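Local coordinates for protein farnesyltransferase, putative (Trypanosoma cruzi, PDB 3WCA) that probably catalyses the head-to-head condensation of two farnesyl diphosphate molecules to squalene, a magnesium-dependent, NAD(P)H-requiring step on the way to lanosterol, at residues Y61-A66 with T115-A120; D68-D73 with E109-Y114. The protein carries 1 engineered substitution. All coordinates share one frame; numbering follows the deposited sequence.

Contact 1. Residues Y61-A66 with T115-A120; sequences YLVLRA and THVTRA
Helix 51-72, through Leu62 and Val63, meets helix 115-122, through Val117, with the closest backbone approach at 7.4 Å between the CA atoms of Leu62 and Val117. That spacing brings three buried aliphatic side chains together in a small, wholly apolar contact of 105 Å² summed over both sides. Val117 carries its half alone, and its CB points toward helix 51-72. Its CG1 methyl does the touching: this branch lies anti to the backbone N (chi1 -173°) and rests against two neighbours of the other helix, 4.4 Å from Leu62 CB and 4.2 Å from Val63 CG2. Both separations are loose van der Waals distances. Leu62 also points its CB toward the partner and offers the root of its side chain here. The CB of Val63 points along the interface rather than into it, and the CG2 branch, set beside the backbone N, reaches Val117; the two valine side chains cross obliquely. The fold is the all-helical one of the squalene/phytoene synthase family, and helix 51-72 is one of its pocket helices: Tyr61, one residue before Leu62, touches the bound thiodiphosphate analogue of farnesyl diphosphate. Leu62 itself stays about 9 Å from that ligand, so its packing with Val117 is set back from the ligand. Leu110 touches both Leu62 and Val117, and Ile34 of helix 26-38 packs on Leu62, while Cys136 of helix 126-147 lies against Val63. Within 115-120, Thr118 OG1 donates to Thr115 O at 2.9 Å, at 115° to the C=O bond and with the donor 29° out of the carbonyl plane. The same oxygen accepts the helical bond from Arg119 N, so two donors grip it at the first turn of the helix.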
ATOM      1  N   TYR A  61      10.807  -4.850   3.979  1.00 34.07           N
ATOM      2  CA  TYR A  61       9.407  -5.124   4.255  1.00 33.72           C
ATOM      3  C   TYR A  61       9.177  -5.636   5.669  1.00 31.98           C
ATOM      4  O   TYR A  61       8.203  -5.258   6.312  1.00 31.90           O
ATOM      5  CB  TYR A  61       8.865  -6.147   3.254  1.00 37.90           C
ATOM      6  CG  TYR A  61       7.480  -6.648   3.591  1.00 42.46           C
ATOM      7  CD1 TYR A  61       6.341  -6.002   3.110  1.00 42.94           C
ATOM      8  CD2 TYR A  61       7.311  -7.745   4.437  1.00 45.45           C
ATOM      9  CE1 TYR A  61       5.060  -6.437   3.465  1.00 46.10           C
ATOM     10  CE2 TYR A  61       6.042  -8.186   4.803  1.00 48.86           C
ATOM     11  CZ  TYR A  61       4.921  -7.529   4.318  1.00 49.41           C
ATOM     12  OH  TYR A  61       3.674  -7.962   4.718  1.00 48.07           O
ATOM     13  N   LEU A  62      10.051  -6.501   6.160  1.00 30.60           N
ATOM     14  CA  LEU A  62       9.856  -7.038   7.500  1.00 31.68           C
ATOM     15  C   LEU A  62      10.085  -5.979   8.578  1.00 32.90           C
ATOM     16  O   LEU A  62       9.400  -5.962   9.603  1.00 34.33           O
ATOM     17  CB  LEU A  62      10.754  -8.250   7.717  1.00 31.13           C
ATOM     18  CG  LEU A  62      10.357  -9.483   6.887  1.00 31.40           C
ATOM     19  CD1 LEU A  62      11.408 -10.589   7.049  1.00 31.25           C
ATOM     20  CD2 LEU A  62       8.989  -9.984   7.345  1.00 28.41           C
ATOM     21  N   VAL A  63      11.040  -5.087   8.347  1.00 32.88           N
ATOM     22  CA  VAL A  63      11.294  -4.021   9.302  1.00 33.39           C
ATOM     23  C   VAL A  63      10.013  -3.189   9.454  1.00 34.30           C
ATOM     24  O   VAL A  63       9.535  -2.977  10.568  1.00 33.14           O
ATOM     25  CB  VAL A  63      12.450  -3.105   8.827  1.00 33.54           C
ATOM     26  CG1 VAL A  63      12.466  -1.815   9.634  1.00 35.45           C
ATOM     27  CG2 VAL A  63      13.780  -3.832   8.976  1.00 30.20           C
ATOM     28  N   LEU A  64       9.453  -2.747   8.328  1.00 33.01           N
ATOM     29  CA  LEU A  64       8.241  -1.933   8.336  1.00 33.49           C
ATOM     30  C   LEU A  64       7.064  -2.727   8.881  1.00 35.22           C
ATOM     31  O   LEU A  64       6.166  -2.177   9.532  1.00 34.02           O
ATOM     32  CB  LEU A  64       7.917  -1.434   6.919  1.00 30.25           C
ATOM     33  CG  LEU A  64       9.000  -0.605   6.221  1.00 30.22           C
ATOM     34  CD1 LEU A  64       8.426   0.003   4.944  1.00 28.81           C
ATOM     35  CD2 LEU A  64       9.497   0.507   7.157  1.00 28.00           C
ATOM     36  N   ARG A  65       7.076  -4.025   8.613  1.00 35.82           N
ATOM     37  CA  ARG A  65       6.014  -4.897   9.073  1.00 36.47           C
ATOM     38  C   ARG A  65       6.054  -4.966  10.594  1.00 36.77           C
ATOM     39  O   ARG A  65       5.017  -5.080  11.251  1.00 37.67           O
ATOM     40  CB  ARG A  65       6.195  -6.287   8.485  1.00 39.90           C
ATOM     41  CG  ARG A  65       5.096  -7.231   8.865  1.00 45.16           C
ATOM     42  CD  ARG A  65       3.745  -6.697   8.426  1.00 50.85           C
ATOM     43  NE  ARG A  65       2.687  -7.580   8.894  1.00 57.98           N
ATOM     44  CZ  ARG A  65       1.433  -7.535   8.469  1.00 63.12           C
ATOM     45  NH1 ARG A  65       1.069  -6.640   7.555  1.00 65.36           N
ATOM     46  NH2 ARG A  65       0.548  -8.398   8.953  1.00 64.64           N
ATOM     47  N   ALA A  66       7.257  -4.922  11.150  1.00 33.95           N
ATOM     48  CA  ALA A  66       7.410  -4.935  12.598  1.00 35.63           C
ATOM     49  C   ALA A  66       6.776  -3.644  13.138  1.00 35.40           C
ATOM     50  O   ALA A  66       5.975  -3.692  14.074  1.00 36.57           O
ATOM     51  CB  ALA A  66       8.893  -5.000  12.972  1.00 35.28           C
ATOM     52  N   THR A 115      15.728 -11.130  15.775  1.00 46.46           N
ATOM     53  CA  THR A 115      17.170 -11.219  15.598  1.00 48.31           C
ATOM     54  C   THR A 115      17.552 -11.599  14.170  1.00 46.49           C
ATOM     55  O   THR A 115      18.511 -11.065  13.609  1.00 46.82           O
ATOM     56  CB  THR A 115      17.785 -12.269  16.536  1.00 50.42           C
ATOM     57  OG1 THR A 115      17.327 -12.044  17.871  1.00 57.81           O
ATOM     58  CG2 THR A 115      19.299 -12.177  16.509  1.00 51.45           C
ATOM     59  N   HIS A 116      16.804 -12.524  13.580  1.00 45.60           N
ATOM     60  CA  HIS A 116      17.111 -12.967  12.224  1.00 44.37           C
ATOM     61  C   HIS A 116      17.095 -11.838  11.215  1.00 42.78           C
ATOM     62  O   HIS A 116      17.878 -11.833  10.273  1.00 44.48           O
ATOM     63  CB  HIS A 116      16.141 -14.054  11.776  1.00 43.28           C
ATOM     64  CG  HIS A 116      16.225 -15.306  12.587  1.00 45.01           C
ATOM     65  ND1 HIS A 116      15.295 -15.632  13.549  1.00 47.12           N
ATOM     66  CD2 HIS A 116      17.140 -16.303  12.592  1.00 45.69           C
ATOM     67  CE1 HIS A 116      15.632 -16.778  14.115  1.00 45.96           C
ATOM     68  NE2 HIS A 116      16.749 -17.206  13.552  1.00 45.45           N
ATOM     69  N   VAL A 117      16.200 -10.881  11.422  1.00 42.61           N
ATOM     70  CA  VAL A 117      16.076  -9.744  10.521  1.00 42.49           C
ATOM     71  C   VAL A 117      17.266  -8.800  10.646  1.00 42.29           C
ATOM     72  O   VAL A 117      17.823  -8.356   9.645  1.00 41.56           O
ATOM     73  CB  VAL A 117      14.784  -8.941  10.808  1.00 39.94           C
ATOM     74  CG1 VAL A 117      14.600  -7.869   9.752  1.00 38.55           C
ATOM     75  CG2 VAL A 117      13.593  -9.868  10.841  1.00 39.72           C
ATOM     76  N   THR A 118      17.650  -8.480  11.877  1.00 43.76           N
ATOM     77  CA  THR A 118      18.778  -7.576  12.081  1.00 44.20           C
ATOM     78  C   THR A 118      20.076  -8.212  11.603  1.00 44.57           C
ATOM     79  O   THR A 118      20.945  -7.523  11.068  1.00 45.69           O
ATOM     80  CB  THR A 118      18.913  -7.167  13.550  1.00 42.63           C
ATOM     81  OG1 THR A 118      19.022  -8.337  14.366  1.00 44.95           O
ATOM     82  CG2 THR A 118      17.701  -6.354  13.980  1.00 43.82           C
ATOM     83  N   ARG A 119      20.215  -9.522  11.785  1.00 46.00           N
ATOM     84  CA  ARG A 119      21.431 -10.196  11.324  1.00 48.54           C
ATOM     85  C   ARG A 119      21.502 -10.072   9.811  1.00 47.08           C
ATOM     86  O   ARG A 119      22.499  -9.616   9.260  1.00 47.81           O
ATOM     87  CB  ARG A 119      21.425 -11.680  11.685  1.00 50.58           C
ATOM     88  CG  ARG A 119      21.402 -11.984  13.158  1.00 55.30           C
ATOM     89  CD  ARG A 119      21.791 -13.431  13.376  1.00 59.15           C
ATOM     90  NE  ARG A 119      21.481 -13.890  14.723  1.00 64.39           N
ATOM     91  CZ  ARG A 119      22.124 -14.880  15.332  1.00 67.40           C
ATOM     92  NH1 ARG A 119      23.119 -15.510  14.713  1.00 67.87           N
ATOM     93  NH2 ARG A 119      21.766 -15.249  16.554  1.00 68.72           N
ATOM     94  N   ALA A 120      20.431 -10.497   9.148  1.00 45.91           N
ATOM     95  CA  ALA A 120      20.349 -10.429   7.696  1.00 44.10           C
ATOM     96  C   ALA A 120      20.619  -8.996   7.263  1.00 43.74           C
ATOM     97  O   ALA A 120      21.279  -8.746   6.253  1.00 41.02           O
ATOM     98  CB  ALA A 120      18.966 -10.859   7.238  1.00 44.76           C
TER

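Contact 2. Residues D68-D73 with E109-Y114; sequences DTVEDD and ELLERY
Apolar contact joins the two segments, and it centres on Leu111, whose CD1 meets Thr69 CG2 at 3.6 Å, the two side chains reaching tip to tip, and Val70 CG2 at 4.4 Å. The nearest CA atoms, those of Thr69 and Leu111, are 8.5 Å apart. Thr69 presents its methyl because chi1 of -64° sets CG2 anti to the backbone N; the hydroxyl is thereby left beside that N, where OG1 bonds to Arg65 O one turn back. This divides the threonine into an apolar tip for the neighbouring helix and a polar group satisfied by its own. Segment 68-73 holds the aspartate-rich magnesium-binding motif of the family, with Asp68, Glu71 and Asp72 at the metal site, whereas Thr69 and Val70 pack against Leu111; the Thr69 side chain is about 9 Å from the magnesium ion. Among the charged groups, Arg113 NH1 makes a weak salt bridge to Glu109 OE2 at 3.4 Å, near the end of helix 105-112, and Glu109 OE1 has a second partner in Arg106. Asp72 OD1 pairs with Arg219, and Glu71 OE2 is hydrogen-bonded to Tyr160 OH.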
ATOM      1  N   ASP A  68       4.497  -1.781  11.855  1.00 39.07           N
ATOM      2  CA  ASP A  68       3.061  -1.889  11.696  1.00 40.77           C
ATOM      3  C   ASP A  68       2.443  -2.709  12.817  1.00 39.58           C
ATOM      4  O   ASP A  68       1.369  -2.382  13.318  1.00 38.92           O
ATOM      5  CB  ASP A  68       2.722  -2.527  10.352  1.00 45.08           C
ATOM      6  CG  ASP A  68       1.240  -2.581  10.108  1.00 47.68           C
ATOM      7  OD1 ASP A  68       0.636  -1.503   9.936  1.00 51.35           O
ATOM      8  OD2 ASP A  68       0.675  -3.694  10.107  1.00 50.00           O
ATOM      9  N   THR A  69       3.129  -3.776  13.205  1.00 38.44           N
ATOM     10  CA  THR A  69       2.645  -4.650  14.260  1.00 40.14           C
ATOM     11  C   THR A  69       2.526  -3.906  15.597  1.00 40.56           C
ATOM     12  O   THR A  69       1.606  -4.161  16.377  1.00 36.88           O
ATOM     13  CB  THR A  69       3.568  -5.879  14.400  1.00 40.16           C
ATOM     14  OG1 THR A  69       3.514  -6.639  13.187  1.00 41.15           O
ATOM     15  CG2 THR A  69       3.132  -6.761  15.548  1.00 40.45           C
ATOM     16  N   VAL A  70       3.448  -2.984  15.862  1.00 41.02           N
ATOM     17  CA  VAL A  70       3.379  -2.214  17.101  1.00 41.83           C
ATOM     18  C   VAL A  70       2.237  -1.190  16.997  1.00 42.74           C
ATOM     19  O   VAL A  70       1.422  -1.053  17.911  1.00 43.41           O
ATOM     20  CB  VAL A  70       4.710  -1.476  17.384  1.00 42.07           C
ATOM     21  CG1 VAL A  70       4.561  -0.581  18.614  1.00 39.98           C
ATOM     22  CG2 VAL A  70       5.825  -2.486  17.606  1.00 41.74           C
ATOM     23  N   GLU A  71       2.170  -0.489  15.873  1.00 43.27           N
ATOM     24  CA  GLU A  71       1.135   0.511  15.664  1.00 46.83           C
ATOM     25  C   GLU A  71      -0.281  -0.059  15.736  1.00 49.79           C
ATOM     26  O   GLU A  71      -1.190   0.594  16.260  1.00 51.15           O
ATOM     27  CB  GLU A  71       1.327   1.193  14.307  1.00 45.77           C
ATOM     28  CG  GLU A  71       0.170   2.099  13.904  1.00 48.80           C
ATOM     29  CD  GLU A  71       0.180   2.444  12.426  1.00 48.93           C
ATOM     30  OE1 GLU A  71       0.425   1.534  11.606  1.00 49.10           O
ATOM     31  OE2 GLU A  71      -0.074   3.618  12.082  1.00 49.22           O
ATOM     32  N   ASP A  72      -0.467  -1.273  15.220  1.00 50.00           N
ATOM     33  CA  ASP A  72      -1.791  -1.892  15.197  1.00 51.18           C
ATOM     34  C   ASP A  72      -2.243  -2.670  16.425  1.00 49.59           C
ATOM     35  O   ASP A  72      -3.422  -3.000  16.537  1.00 49.23           O
ATOM     36  CB  ASP A  72      -1.933  -2.788  13.957  1.00 53.04           C
ATOM     37  CG  ASP A  72      -1.933  -1.990  12.662  1.00 56.37           C
ATOM     38  OD1 ASP A  72      -2.558  -0.908  12.635  1.00 58.57           O
ATOM     39  OD2 ASP A  72      -1.319  -2.442  11.670  1.00 57.97           O
ATOM     40  N   ASP A  73      -1.336  -2.978  17.343  1.00 49.70           N
ATOM     41  CA  ASP A  73      -1.752  -3.714  18.527  1.00 50.00           C
ATOM     42  C   ASP A  73      -2.514  -2.752  19.432  1.00 51.87           C
ATOM     43  O   ASP A  73      -1.916  -1.897  20.077  1.00 52.75           O
ATOM     44  CB  ASP A  73      -0.553  -4.281  19.283  1.00 46.33           C
ATOM     45  CG  ASP A  73      -0.974  -5.244  20.377  1.00 45.35           C
ATOM     46  OD1 ASP A  73      -2.156  -5.192  20.777  1.00 43.41           O
ATOM     47  OD2 ASP A  73      -0.139  -6.045  20.842  1.00 44.58           O
ATOM     48  N   GLU A 109       5.658 -13.473  16.386  1.00 49.99           N
ATOM     49  CA  GLU A 109       6.893 -14.228  16.200  1.00 48.61           C
ATOM     50  C   GLU A 109       7.975 -13.385  15.518  1.00 46.69           C
ATOM     51  O   GLU A 109       9.160 -13.523  15.820  1.00 43.91           O
ATOM     52  CB  GLU A 109       6.607 -15.471  15.360  1.00 50.55           C
ATOM     53  CG  GLU A 109       7.730 -16.492  15.319  1.00 53.73           C
ATOM     54  CD  GLU A 109       7.428 -17.619  14.345  1.00 55.65           C
ATOM     55  OE1 GLU A 109       6.238 -17.970  14.202  1.00 57.53           O
ATOM     56  OE2 GLU A 109       8.371 -18.156  13.728  1.00 56.81           O
ATOM     57  N   LEU A 110       7.560 -12.522  14.593  1.00 44.63           N
ATOM     58  CA  LEU A 110       8.500 -11.662  13.876  1.00 43.89           C
ATOM     59  C   LEU A 110       9.276 -10.801  14.869  1.00 43.48           C
ATOM     60  O   LEU A 110      10.497 -10.663  14.779  1.00 42.52           O
ATOM     61  CB  LEU A 110       7.753 -10.760  12.891  1.00 38.74           C
ATOM     62  CG  LEU A 110       8.555  -9.661  12.185  1.00 38.23           C
ATOM     63  CD1 LEU A 110       9.696 -10.256  11.387  1.00 35.25           C
ATOM     64  CD2 LEU A 110       7.621  -8.876  11.270  1.00 38.71           C
ATOM     65  N   LEU A 111       8.560 -10.229  15.824  1.00 43.45           N
ATOM     66  CA  LEU A 111       9.200  -9.391  16.817  1.00 45.33           C
ATOM     67  C   LEU A 111      10.020 -10.179  17.839  1.00 45.20           C
ATOM     68  O   LEU A 111      11.115  -9.760  18.191  1.00 44.75           O
ATOM     69  CB  LEU A 111       8.152  -8.525  17.516  1.00 43.69           C
ATOM     70  CG  LEU A 111       7.552  -7.459  16.595  1.00 44.78           C
ATOM     71  CD1 LEU A 111       6.340  -6.831  17.255  1.00 46.95           C
ATOM     72  CD2 LEU A 111       8.601  -6.402  16.283  1.00 41.16           C
ATOM     73  N   GLU A 112       9.506 -11.320  18.301  1.00 46.69           N
ATOM     74  CA  GLU A 112      10.226 -12.129  19.289  1.00 48.97           C
ATOM     75  C   GLU A 112      11.528 -12.693  18.740  1.00 51.01           C
ATOM     76  O   GLU A 112      12.533 -12.757  19.448  1.00 53.84           O
ATOM     77  CB  GLU A 112       9.347 -13.274  19.794  1.00 49.33           C
ATOM     78  CG  GLU A 112       8.052 -12.807  20.430  1.00 53.47           C
ATOM     79  CD  GLU A 112       7.169 -13.950  20.879  1.00 55.08           C
ATOM     80  OE1 GLU A 112       7.021 -14.923  20.114  1.00 56.74           O
ATOM     81  OE2 GLU A 112       6.612 -13.870  21.993  1.00 56.79           O
ATOM     82  N   ARG A 113      11.512 -13.104  17.477  1.00 50.63           N
ATOM     83  CA  ARG A 113      12.706 -13.645  16.845  1.00 49.36           C
ATOM     84  C   ARG A 113      13.233 -12.621  15.850  1.00 48.39           C
ATOM     85  O   ARG A 113      13.784 -12.974  14.808  1.00 48.88           O
ATOM     86  CB  ARG A 113      12.379 -14.957  16.130  1.00 50.29           C
ATOM     87  CG  ARG A 113      11.932 -16.068  17.068  1.00 51.15           C
ATOM     88  CD  ARG A 113      11.596 -17.342  16.305  1.00 53.91           C
ATOM     89  NE  ARG A 113      12.766 -17.976  15.698  1.00 52.78           N
ATOM     90  CZ  ARG A 113      12.696 -18.945  14.790  1.00 52.07           C
ATOM     91  NH1 ARG A 113      11.513 -19.386  14.383  1.00 51.70           N
ATOM     92  NH2 ARG A 113      13.804 -19.476  14.289  1.00 51.32           N
ATOM     93  N   TYR A 114      13.070 -11.348  16.195  1.00 46.97           N
ATOM     94  CA  TYR A 114      13.504 -10.243  15.346  1.00 45.66           C
ATOM     95  C   TYR A 114      15.010 -10.254  15.083  1.00 46.17           C
ATOM     96  O   TYR A 114      15.513  -9.485  14.262  1.00 45.57           O
ATOM     97  CB  TYR A 114      13.103  -8.917  15.993  1.00 43.15           C
ATOM     98  CG  TYR A 114      13.159  -7.725  15.062  1.00 43.00           C
ATOM     99  CD1 TYR A 114      12.199  -7.551  14.061  1.00 41.17           C
ATOM    100  CD2 TYR A 114      14.155  -6.759  15.197  1.00 40.58           C
ATOM    101  CE1 TYR A 114      12.227  -6.440  13.223  1.00 41.04           C
ATOM    102  CE2 TYR A 114      14.192  -5.646  14.364  1.00 42.24           C
ATOM    103  CZ  TYR A 114      13.223  -5.491  13.383  1.00 42.47           C
ATOM    104  OH  TYR A 114      13.238  -4.380  12.581  1.00 43.08           O
TER

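Contacts 1 and 2 have centres 10 Å apart and share helix 51-72, which supplies 61-66 to the first and 68-73 to the second. Their other halves follow in reverse order: 109-114 on helix 105-112, then 115-120 on helix 115-122, so the pair 68-73/109-114 falls within the chain span bounded by contact 1. Direct packing joins them, since Ala66 CB lies 3.6 Å from Leu111 CD2 and also 3.6 Å from Tyr114 CE1. The two consecutive helices and Tyr114 between them pack along the same side of helix 51-72, Val117 on Leu62 and Val63, Leu111 on Ala66, Thr69 and Val70; this helix brings Tyr61 to the substrate analogue and Asp68, Glu71 and Asp72 to magnesium.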